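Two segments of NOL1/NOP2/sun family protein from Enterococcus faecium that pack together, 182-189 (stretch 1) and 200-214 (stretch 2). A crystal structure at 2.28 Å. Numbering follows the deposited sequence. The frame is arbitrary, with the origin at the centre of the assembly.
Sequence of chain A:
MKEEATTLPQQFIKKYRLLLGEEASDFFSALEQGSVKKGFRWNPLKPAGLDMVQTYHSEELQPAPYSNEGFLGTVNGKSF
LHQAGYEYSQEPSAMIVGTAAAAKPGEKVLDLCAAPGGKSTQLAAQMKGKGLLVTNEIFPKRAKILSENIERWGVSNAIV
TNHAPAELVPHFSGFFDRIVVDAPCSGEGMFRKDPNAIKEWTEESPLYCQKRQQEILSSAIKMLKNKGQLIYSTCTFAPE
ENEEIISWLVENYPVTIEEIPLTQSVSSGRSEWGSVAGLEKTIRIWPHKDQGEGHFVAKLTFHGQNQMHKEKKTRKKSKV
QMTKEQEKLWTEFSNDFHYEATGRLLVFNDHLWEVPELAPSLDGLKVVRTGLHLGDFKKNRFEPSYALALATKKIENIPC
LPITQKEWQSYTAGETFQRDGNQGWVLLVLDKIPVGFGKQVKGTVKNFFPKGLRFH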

# COMPACT_ATOMS: atom_id res chain seq x y z
N ASP A 182 1.14 -4.05 10.35
CA ASP A 182 -0.27 -4.40 10.41
C ASP A 182 -0.28 -5.91 10.63
O ASP A 182 -0.27 -6.69 9.70
CB ASP A 182 -0.94 -3.99 9.10
CG ASP A 182 -2.38 -4.46 8.98
OD1 ASP A 182 -3.14 -4.42 9.98
OD2 ASP A 182 -2.74 -4.86 7.86
N ALA A 183 -0.26 -6.31 11.90
CA ALA A 183 0.05 -7.68 12.27
C ALA A 183 -1.06 -8.67 12.00
O ALA A 183 -2.23 -8.36 12.20
CB ALA A 183 0.44 -7.74 13.74
N PRO A 184 -0.69 -9.88 11.56
CA PRO A 184 -1.70 -10.94 11.51
C PRO A 184 -2.29 -11.02 12.89
O PRO A 184 -1.55 -10.95 13.88
CB PRO A 184 -0.88 -12.21 11.22
CG PRO A 184 0.45 -11.73 10.70
CD PRO A 184 0.68 -10.39 11.34
N CYS A 185 -3.61 -11.14 12.97
CA CYS A 185 -4.29 -11.10 14.26
C CYS A 185 -5.55 -11.97 14.23
O CYS A 185 -5.86 -12.58 13.20
CB CYS A 185 -4.61 -9.64 14.61
SG CYS A 185 -5.18 -8.66 13.20
N SER A 186 -6.29 -12.03 15.34
CA SER A 186 -7.44 -12.95 15.44
C SER A 186 -8.61 -12.60 14.52
O SER A 186 -9.45 -13.46 14.22
CB SER A 186 -7.90 -13.14 16.89
OG SER A 186 -8.04 -11.91 17.58
N GLY A 187 -8.66 -11.36 14.05
CA GLY A 187 -9.61 -10.97 13.02
C GLY A 187 -11.05 -10.80 13.47
O GLY A 187 -11.98 -11.12 12.74
N GLU A 188 -11.24 -10.29 14.68
CA GLU A 188 -12.57 -10.07 15.20
C GLU A 188 -13.18 -8.83 14.57
O GLU A 188 -14.39 -8.62 14.64
CB GLU A 188 -12.55 -9.96 16.72
CG GLU A 188 -11.84 -11.12 17.38
CD GLU A 188 -11.50 -10.84 18.82
OE1 GLU A 188 -11.71 -9.69 19.26
OE2 GLU A 188 -11.04 -11.76 19.52
N GLY A 189 -12.33 -8.02 13.94
CA GLY A 189 -12.77 -6.85 13.20
C GLY A 189 -13.18 -7.23 11.80
O GLY A 189 -13.68 -6.39 11.04
N GLU A 200 -13.13 -19.43 11.79
CA GLU A 200 -11.73 -19.69 12.14
C GLU A 200 -11.36 -19.21 13.54
O GLU A 200 -10.27 -19.53 14.04
CB GLU A 200 -10.81 -19.03 11.11
CG GLU A 200 -11.27 -19.18 9.67
CD GLU A 200 -10.42 -20.15 8.88
OE1 GLU A 200 -9.30 -20.47 9.34
OE2 GLU A 200 -10.87 -20.58 7.79
N TRP A 201 -12.24 -18.43 14.16
CA TRP A 201 -11.98 -17.91 15.50
C TRP A 201 -12.14 -18.98 16.58
O TRP A 201 -13.13 -19.71 16.59
CB TRP A 201 -12.92 -16.73 15.81
CG TRP A 201 -12.56 -15.97 17.06
CD1 TRP A 201 -11.78 -14.85 17.14
CD2 TRP A 201 -12.95 -16.28 18.41
NE1 TRP A 201 -11.67 -14.44 18.45
CE2 TRP A 201 -12.38 -15.30 19.25
CE3 TRP A 201 -13.72 -17.29 18.99
CZ2 TRP A 201 -12.56 -15.30 20.63
CZ3 TRP A 201 -13.91 -17.28 20.35
CH2 TRP A 201 -13.33 -16.29 21.16
N THR A 202 -11.18 -19.07 17.49
CA THR A 202 -11.35 -19.90 18.68
C THR A 202 -11.01 -19.07 19.90
O THR A 202 -10.54 -17.94 19.79
CB THR A 202 -10.46 -21.16 18.68
OG1 THR A 202 -9.11 -20.80 18.98
CG2 THR A 202 -10.51 -21.85 17.33
N GLU A 203 -11.23 -19.66 21.06
CA GLU A 203 -10.97 -18.97 22.32
C GLU A 203 -9.47 -18.79 22.54
O GLU A 203 -9.04 -17.96 23.34
CB GLU A 203 -11.60 -19.76 23.47
CG GLU A 203 -11.80 -18.97 24.74
CD GLU A 203 -12.54 -19.77 25.79
OE1 GLU A 203 -12.54 -19.36 26.97
OE2 GLU A 203 -13.10 -20.83 25.43
N GLU A 204 -8.67 -19.57 21.83
CA GLU A 204 -7.22 -19.54 21.99
C GLU A 204 -6.53 -18.65 20.97
O GLU A 204 -5.32 -18.46 21.03
CB GLU A 204 -6.64 -20.95 21.90
CG GLU A 204 -6.92 -21.82 23.12
CD GLU A 204 -6.35 -23.22 22.97
OE1 GLU A 204 -6.23 -23.70 21.82
OE2 GLU A 204 -6.02 -23.83 24.01
N SER A 205 -7.30 -18.11 20.03
CA SER A 205 -6.74 -17.30 18.95
C SER A 205 -6.01 -16.06 19.45
O SER A 205 -4.92 -15.76 18.97
CB SER A 205 -7.81 -16.91 17.94
OG SER A 205 -8.32 -18.05 17.26
N PRO A 206 -6.60 -15.33 20.39
CA PRO A 206 -5.92 -14.09 20.80
C PRO A 206 -4.50 -14.33 21.30
O PRO A 206 -3.59 -13.61 20.87
CB PRO A 206 -6.82 -13.55 21.91
CG PRO A 206 -8.19 -14.05 21.53
CD PRO A 206 -7.95 -15.43 20.98
N LEU A 207 -4.32 -15.31 22.18
CA LEU A 207 -3.00 -15.57 22.76
C LEU A 207 -2.04 -16.19 21.74
O LEU A 207 -0.86 -15.88 21.74
CB LEU A 207 -3.11 -16.46 24.00
CG LEU A 207 -3.58 -15.84 25.32
CD1 LEU A 207 -2.68 -14.68 25.73
CD2 LEU A 207 -5.04 -15.39 25.24
N TYR A 208 -2.56 -17.06 20.89
CA TYR A 208 -1.76 -17.61 19.80
C TYR A 208 -1.24 -16.48 18.91
O TYR A 208 -0.07 -16.48 18.49
CB TYR A 208 -2.60 -18.59 18.98
CG TYR A 208 -1.91 -19.12 17.74
CD1 TYR A 208 -1.26 -20.35 17.75
CD2 TYR A 208 -1.91 -18.39 16.56
CE1 TYR A 208 -0.63 -20.83 16.62
CE2 TYR A 208 -1.28 -18.86 15.42
CZ TYR A 208 -0.64 -20.09 15.45
OH TYR A 208 -0.01 -20.56 14.32
N CYS A 209 -2.11 -15.52 18.63
CA CYS A 209 -1.75 -14.39 17.77
C CYS A 209 -0.81 -13.45 18.50
O CYS A 209 0.11 -12.90 17.90
CB CYS A 209 -3.00 -13.65 17.30
SG CYS A 209 -3.91 -14.52 16.02
N GLN A 210 -1.04 -13.27 19.80
CA GLN A 210 -0.16 -12.47 20.64
C GLN A 210 1.30 -12.89 20.51
O GLN A 210 2.18 -12.06 20.30
CB GLN A 210 -0.58 -12.53 22.10
CG GLN A 210 0.23 -11.63 23.01
CD GLN A 210 -0.06 -11.87 24.47
OE1 GLN A 210 0.24 -12.95 25.00
NE2 GLN A 210 -0.64 -10.88 25.14
N LYS A 211 1.57 -14.18 20.63
CA LYS A 211 2.94 -14.69 20.53
C LYS A 211 3.55 -14.43 19.15
O LYS A 211 4.73 -14.12 19.04
CB LYS A 211 3.01 -16.19 20.86
CG LYS A 211 2.42 -16.56 22.20
CD LYS A 211 2.46 -18.08 22.44
CE LYS A 211 2.49 -18.40 23.93
NZ LYS A 211 2.56 -19.87 24.19
N ARG A 212 2.75 -14.57 18.11
CA ARG A 212 3.25 -14.34 16.77
C ARG A 212 3.53 -12.85 16.58
O ARG A 212 4.51 -12.45 15.94
CB ARG A 212 2.28 -14.86 15.71
CG ARG A 212 2.97 -15.40 14.46
CD ARG A 212 1.97 -15.97 13.45
NE ARG A 212 2.63 -16.64 12.33
CZ ARG A 212 2.27 -16.52 11.05
NH1 ARG A 212 1.24 -15.74 10.71
NH2 ARG A 212 2.93 -17.17 10.11
N GLN A 213 2.68 -12.02 17.17
CA GLN A 213 2.86 -10.58 17.09
C GLN A 213 4.21 -10.19 17.68
O GLN A 213 4.94 -9.37 17.12
CB GLN A 213 1.70 -9.84 17.77
CG GLN A 213 0.51 -9.65 16.83
CD GLN A 213 -0.83 -9.93 17.48
OE1 GLN A 213 -1.79 -10.31 16.81
NE2 GLN A 213 -0.90 -9.77 18.79
N GLN A 214 4.54 -10.81 18.81
CA GLN A 214 5.78 -10.53 19.51
C GLN A 214 6.98 -10.92 18.67
O GLN A 214 7.98 -10.21 18.64
CB GLN A 214 5.81 -11.27 20.85
CG GLN A 214 4.83 -10.70 21.86
CD GLN A 214 4.75 -11.52 23.14
OE1 GLN A 214 4.31 -11.02 24.18
NE2 GLN A 214 5.17 -12.77 23.07

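Stretch 1 runs as an irregular segment along the first turns of the helix in stretch 2, and the two chain directions oppose one another: Ala183 lies nearest Gln213, Cys185 nearest Cys209, and Ser186 nearest Ser205. The contact is small, with 406 Å² buried in total, and most of it is van der Waals packing.

Asp182 lies out of reach of the helix, so the contact begins at Ala183. Its methyl group points toward stretch 2 and packs on the aliphatic part of Gln213, with Ala183 CB 3.6 Å from Gln213 CG. Pro184 follows, its CA-to-CB bond also pointing toward stretch 2, and Pro184 CG comes within 4.1 Å of Arg212 NH1. The ring meets the guanidinium obliquely, and Arg212 covers the proline at an exposed margin of the contact. The side chain of Gln213 starts sideways, but its end bends in to the backbone of Pro184, close to the carbonyl oxygen; the amide is probably turned over in the model, so its individual atoms carry little weight here.

At Cys185 the backbone comes closest to the helix, with its CA 5.4 Å from the CA of Cys209. The thiol of Cys209 points into this gap and rests against the peptide linking Cys185 to Ser186: Cys209 SG is 3.5 Å from Cys185 C and likewise 3.5 Å from Ser186 N. The two cysteines thus meet through thiol and main chain, while the side chain of Cys185 itself leaves sideways.

Ser186 is the most extensively covered residue of stretch 1. Ser186 CB points toward stretch 2 and lies 3.9 Å from Ser205 CB and 4.3 Å from Pro206 N, so that it sits against the first turn of the helix. That turn is preceded by a type I beta turn from Thr202 to Ser205, in which Thr202 OG1 caps Glu204 N at 3.1 Å and Ser205 OG accepts from Thr202 N at 3.0 Å. On the same residue, Ser186 O lies 4.0 Å from Trp201 CD1, near the plane of the indole and at its edge.

Gly187 makes no contact, and its positive phi is a conformation that favours glycine. Beyond it, Glu188 starts sideways, but its extended side chain carries the carboxylate to the indole edge, where Trp201 NE1 donates a hydrogen bond to Glu188 OE2 (3.0 Å, 152°). This bond satisfies the indole nitrogen of a buried tryptophan, while Glu188 OE1 is bonded elsewhere in the structure. Gly189 is already out of reach.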